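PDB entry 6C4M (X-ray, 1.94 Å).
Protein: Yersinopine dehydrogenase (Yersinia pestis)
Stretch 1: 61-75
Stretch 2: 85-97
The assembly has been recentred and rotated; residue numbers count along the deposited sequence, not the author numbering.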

# COMPACT_ATOMS: atom_id res chain seq x y z
N ARG A 61 16.40 -31.26 25.27
CA ARG A 61 16.03 -30.55 26.48
C ARG A 61 14.60 -30.90 26.91
O ARG A 61 14.31 -30.97 28.11
CB ARG A 61 16.18 -29.04 26.27
CG ARG A 61 16.25 -28.23 27.57
CD ARG A 61 16.95 -26.90 27.40
NE ARG A 61 16.01 -25.78 27.23
CZ ARG A 61 15.76 -25.14 26.09
NH1 ARG A 61 16.35 -25.49 24.95
NH2 ARG A 61 14.88 -24.14 26.09
N LEU A 62 13.71 -31.11 25.94
CA LEU A 62 12.34 -31.52 26.25
C LEU A 62 12.31 -32.97 26.71
O LEU A 62 11.52 -33.33 27.59
CB LEU A 62 11.46 -31.33 25.01
CG LEU A 62 10.01 -31.83 25.06
CD1 LEU A 62 9.21 -30.96 26.02
CD2 LEU A 62 9.38 -31.81 23.65
N LYS A 63 13.17 -33.81 26.12
CA LYS A 63 13.29 -35.18 26.59
C LYS A 63 13.70 -35.21 28.05
O LYS A 63 13.12 -35.95 28.85
CB LYS A 63 14.29 -35.94 25.73
CG LYS A 63 14.45 -37.42 26.12
CD LYS A 63 15.54 -38.08 25.27
CE LYS A 63 15.50 -39.61 25.36
NZ LYS A 63 16.61 -40.21 24.57
N GLN A 64 14.71 -34.42 28.40
CA GLN A 64 15.15 -34.35 29.79
C GLN A 64 14.05 -33.82 30.69
O GLN A 64 13.75 -34.39 31.74
CB GLN A 64 16.39 -33.46 29.90
CG GLN A 64 17.60 -34.03 29.20
CD GLN A 64 18.77 -33.06 29.19
OE1 GLN A 64 18.64 -31.90 29.61
NE2 GLN A 64 19.90 -33.52 28.69
N TYR A 65 13.44 -32.69 30.30
CA TYR A 65 12.39 -32.11 31.13
C TYR A 65 11.28 -33.13 31.41
O TYR A 65 10.83 -33.27 32.54
CB TYR A 65 11.83 -30.87 30.45
CG TYR A 65 10.48 -30.49 31.01
CD1 TYR A 65 10.38 -29.66 32.12
CD2 TYR A 65 9.31 -30.99 30.46
CE1 TYR A 65 9.15 -29.32 32.65
CE2 TYR A 65 8.08 -30.65 30.98
CZ TYR A 65 8.01 -29.81 32.07
OH TYR A 65 6.78 -29.48 32.59
N LEU A 66 10.82 -33.84 30.37
CA LEU A 66 9.65 -34.69 30.55
C LEU A 66 9.96 -35.89 31.41
O LEU A 66 9.08 -36.37 32.14
CB LEU A 66 9.12 -35.15 29.21
CG LEU A 66 8.52 -34.06 28.35
CD1 LEU A 66 8.20 -34.67 27.01
CD2 LEU A 66 7.26 -33.49 29.01
N ALA A 67 11.18 -36.41 31.33
CA ALA A 67 11.56 -37.53 32.19
C ALA A 67 11.44 -37.17 33.66
O ALA A 67 11.40 -38.07 34.50
CB ALA A 67 12.99 -37.96 31.90
N LEU A 68 11.41 -35.88 33.97
CA LEU A 68 11.24 -35.40 35.34
C LEU A 68 9.79 -35.04 35.63
O LEU A 68 9.27 -35.42 36.68
CB LEU A 68 12.13 -34.17 35.58
CG LEU A 68 12.10 -33.61 37.00
CD1 LEU A 68 12.68 -34.61 37.98
CD2 LEU A 68 12.83 -32.27 37.09
N THR A 69 9.14 -34.34 34.71
CA THR A 69 7.77 -33.88 34.91
C THR A 69 7.08 -33.97 33.56
O THR A 69 7.22 -33.04 32.73
CB THR A 69 7.72 -32.46 35.46
OG1 THR A 69 8.40 -31.58 34.56
CG2 THR A 69 8.38 -32.38 36.83
N PRO A 70 6.35 -35.06 33.27
CA PRO A 70 5.78 -35.26 31.92
C PRO A 70 4.52 -34.42 31.67
O PRO A 70 3.45 -34.93 31.36
CB PRO A 70 5.52 -36.77 31.89
CG PRO A 70 5.30 -37.17 33.32
CD PRO A 70 6.14 -36.24 34.15
N THR A 71 4.67 -33.10 31.76
CA THR A 71 3.54 -32.18 31.64
C THR A 71 3.88 -31.03 30.71
O THR A 71 4.92 -30.38 30.87
CB THR A 71 3.16 -31.63 33.02
OG1 THR A 71 2.84 -32.73 33.88
CG2 THR A 71 1.97 -30.69 32.90
N LEU A 72 2.99 -30.77 29.76
CA LEU A 72 3.07 -29.62 28.89
C LEU A 72 2.08 -28.56 29.36
O LEU A 72 1.06 -28.86 29.98
CB LEU A 72 2.76 -30.02 27.44
CG LEU A 72 3.57 -31.20 26.93
CD1 LEU A 72 3.08 -31.59 25.55
CD2 LEU A 72 5.04 -30.80 26.91
N TYR A 73 2.40 -27.30 29.05
CA TYR A 73 1.65 -26.14 29.50
C TYR A 73 1.26 -25.26 28.32
O TYR A 73 2.05 -25.07 27.40
CB TYR A 73 2.47 -25.32 30.51
CG TYR A 73 2.76 -26.08 31.78
CD1 TYR A 73 1.84 -26.11 32.82
CD2 TYR A 73 3.94 -26.80 31.94
CE1 TYR A 73 2.09 -26.81 33.99
CE2 TYR A 73 4.20 -27.50 33.10
CZ TYR A 73 3.27 -27.50 34.12
OH TYR A 73 3.51 -28.20 35.29
N LEU A 74 0.03 -24.73 28.37
CA LEU A 74 -0.52 -23.92 27.30
C LEU A 74 -1.29 -22.75 27.90
O LEU A 74 -1.96 -22.88 28.93
CB LEU A 74 -1.46 -24.72 26.39
CG LEU A 74 -2.28 -23.98 25.31
CD1 LEU A 74 -1.46 -23.57 24.10
CD2 LEU A 74 -3.43 -24.88 24.89
N GLN A 75 -1.21 -21.61 27.22
CA GLN A 75 -1.99 -20.43 27.59
C GLN A 75 -2.68 -19.86 26.36
O GLN A 75 -2.11 -19.79 25.27
CB GLN A 75 -1.12 -19.35 28.23
CG GLN A 75 -0.50 -19.78 29.56
CD GLN A 75 0.01 -18.61 30.37
OE1 GLN A 75 -0.18 -18.57 31.59
NE2 GLN A 75 0.64 -17.66 29.70
N LYS A 85 -7.81 -21.28 28.03
CA LYS A 85 -7.25 -20.70 29.24
C LYS A 85 -6.00 -21.49 29.61
O LYS A 85 -5.52 -22.33 28.84
CB LYS A 85 -8.28 -20.71 30.37
CG LYS A 85 -9.60 -20.00 30.06
CD LYS A 85 -9.39 -18.54 29.70
CE LYS A 85 -10.72 -17.77 29.75
NZ LYS A 85 -11.78 -18.38 28.89
N GLU A 86 -5.47 -21.23 30.80
CA GLU A 86 -4.28 -21.94 31.26
C GLU A 86 -4.61 -23.41 31.43
O GLU A 86 -5.54 -23.77 32.16
CB GLU A 86 -3.76 -21.34 32.57
CG GLU A 86 -3.30 -19.90 32.41
CD GLU A 86 -2.72 -19.32 33.69
OE1 GLU A 86 -2.34 -18.12 33.67
OE2 GLU A 86 -2.63 -20.05 34.70
N SER A 87 -3.86 -24.26 30.74
CA SER A 87 -4.09 -25.69 30.74
C SER A 87 -2.77 -26.42 30.83
O SER A 87 -1.70 -25.89 30.49
CB SER A 87 -4.82 -26.16 29.48
OG SER A 87 -5.99 -25.41 29.24
N SER A 88 -2.86 -27.67 31.27
CA SER A 88 -1.74 -28.58 31.37
C SER A 88 -2.19 -29.94 30.88
O SER A 88 -3.36 -30.30 31.04
CB SER A 88 -1.24 -28.70 32.81
OG SER A 88 -2.24 -29.29 33.61
N VAL A 89 -1.27 -30.70 30.30
CA VAL A 89 -1.60 -32.02 29.77
C VAL A 89 -0.43 -32.96 30.01
O VAL A 89 0.73 -32.60 29.82
CB VAL A 89 -1.96 -31.95 28.27
CG1 VAL A 89 -0.78 -31.41 27.46
CG2 VAL A 89 -2.38 -33.31 27.77
N THR A 90 -0.76 -34.18 30.40
CA THR A 90 0.25 -35.17 30.74
C THR A 90 0.64 -35.96 29.50
O THR A 90 -0.21 -36.29 28.67
CB THR A 90 -0.26 -36.09 31.84
OG1 THR A 90 -0.15 -35.39 33.09
CG2 THR A 90 0.55 -37.37 31.91
N ILE A 91 1.93 -36.25 29.37
CA ILE A 91 2.44 -37.09 28.29
C ILE A 91 2.80 -38.44 28.90
O ILE A 91 3.59 -38.50 29.86
CB ILE A 91 3.64 -36.45 27.58
CG1 ILE A 91 3.27 -35.08 26.98
CG2 ILE A 91 4.17 -37.38 26.50
CD1 ILE A 91 2.28 -35.12 25.81
N ASP A 92 2.24 -39.51 28.36
CA ASP A 92 2.43 -40.84 28.93
C ASP A 92 3.63 -41.55 28.35
O ASP A 92 4.17 -42.46 28.99
CB ASP A 92 1.17 -41.68 28.69
CG ASP A 92 -0.07 -41.04 29.31
OD1 ASP A 92 -0.18 -41.08 30.55
OD2 ASP A 92 -0.88 -40.45 28.55
N CYS A 93 4.08 -41.14 27.17
CA CYS A 93 5.22 -41.77 26.54
C CYS A 93 5.90 -40.74 25.66
O CYS A 93 5.23 -40.07 24.87
CB CYS A 93 4.77 -42.98 25.73
SG CYS A 93 6.09 -43.83 24.90
N TYR A 94 7.21 -40.60 25.80
CA TYR A 94 8.00 -39.72 24.94
C TYR A 94 9.14 -40.51 24.35
O TYR A 94 9.81 -41.26 25.07
CB TYR A 94 8.53 -38.51 25.72
CG TYR A 94 9.30 -37.50 24.88
CD1 TYR A 94 10.68 -37.62 24.71
CD2 TYR A 94 8.66 -36.42 24.30
CE1 TYR A 94 11.39 -36.67 23.96
CE2 TYR A 94 9.34 -35.50 23.55
CZ TYR A 94 10.71 -35.62 23.39
OH TYR A 94 11.38 -34.68 22.65
N ILE A 95 9.33 -40.37 23.04
CA ILE A 95 10.41 -41.03 22.31
C ILE A 95 11.11 -40.02 21.42
O ILE A 95 10.54 -38.98 21.06
CB ILE A 95 9.89 -42.20 21.46
CG1 ILE A 95 8.75 -41.71 20.56
CG2 ILE A 95 9.49 -43.38 22.37
CD1 ILE A 95 8.27 -42.75 19.53
N ASP A 96 12.35 -40.34 21.07
CA ASP A 96 13.12 -39.53 20.15
C ASP A 96 13.72 -40.37 19.03
O ASP A 96 14.59 -39.90 18.32
CB ASP A 96 14.22 -38.76 20.88
CG ASP A 96 15.32 -39.65 21.40
OD1 ASP A 96 15.16 -40.88 21.32
OD2 ASP A 96 16.33 -39.11 21.90
N GLN A 97 13.25 -41.59 18.85
CA GLN A 97 13.63 -42.44 17.73
C GLN A 97 12.36 -43.06 17.20
O GLN A 97 11.59 -43.66 17.96
CB GLN A 97 14.63 -43.55 18.15
CG GLN A 97 16.07 -43.09 18.38
CD GLN A 97 16.65 -42.29 17.21
OE1 GLN A 97 16.53 -42.67 16.03
NE2 GLN A 97 17.29 -41.17 17.53

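A salt bridge joins the helix to the second stretch near its end: Lys63 NZ donates a hydrogen bond to Asp96 OD2 at 2.9 Å, between opposite charges. Lysine suits this place because its side chain, with all four chi angles in t, extends far enough to carry the ammonium group to a carboxylate on a largely buried residue.

The backbone supplies five further hydrogen bonds. Strands 71-75 and 87-90 run antiparallel, and Leu72 and Val89 form a hydrogen-bonded pair, with Leu72 N to Val89 O at 2.9 Å and Val89 N to Leu72 O at 3.0 Å. Leu74 and Ser87 repeat the pattern, Leu74 N to Ser87 O and Ser87 N to Leu74 O both measuring 3.0 Å. Beyond the last bridge, Ile91 N reaches Pro70 O at 2.8 Å; proline lacks an amide hydrogen, but its carbonyl accepts as well as any other. Between these bonds lie weaker CA-H...O contacts, such as Ser88 CA to Leu72 O at 3.1 Å.

Alternation sorts the side chains. Leu72, Leu74, Ser87 and Val89 share one face, where Leu72 CB lies 3.8 Å from Val89 CG1; Leu72 CD1 also meets Ile91 CD1 at 3.6 Å. Branched aliphatic chains suit this buried setting. Thr71, Tyr73, Ser88 and Thr90 occupy the other, more exposed face, where hydroxyls can meet solvent. Here Thr71 CG2 approaches Ser88 CB at 3.8 Å.

Tyr94 has the largest covered area in the contact, and its ring packs against the helix. Leu66 CD1 comes to 3.3 Å from Tyr94 CD2, Lys63 CB to 3.5 Å from Tyr94 CE1, and Leu62 CD2 to 3.7 Å from Tyr94 CE2. A broad aromatic ring can thus touch three helical residues at once, and Lys63 contributes both aliphatic packing and charge.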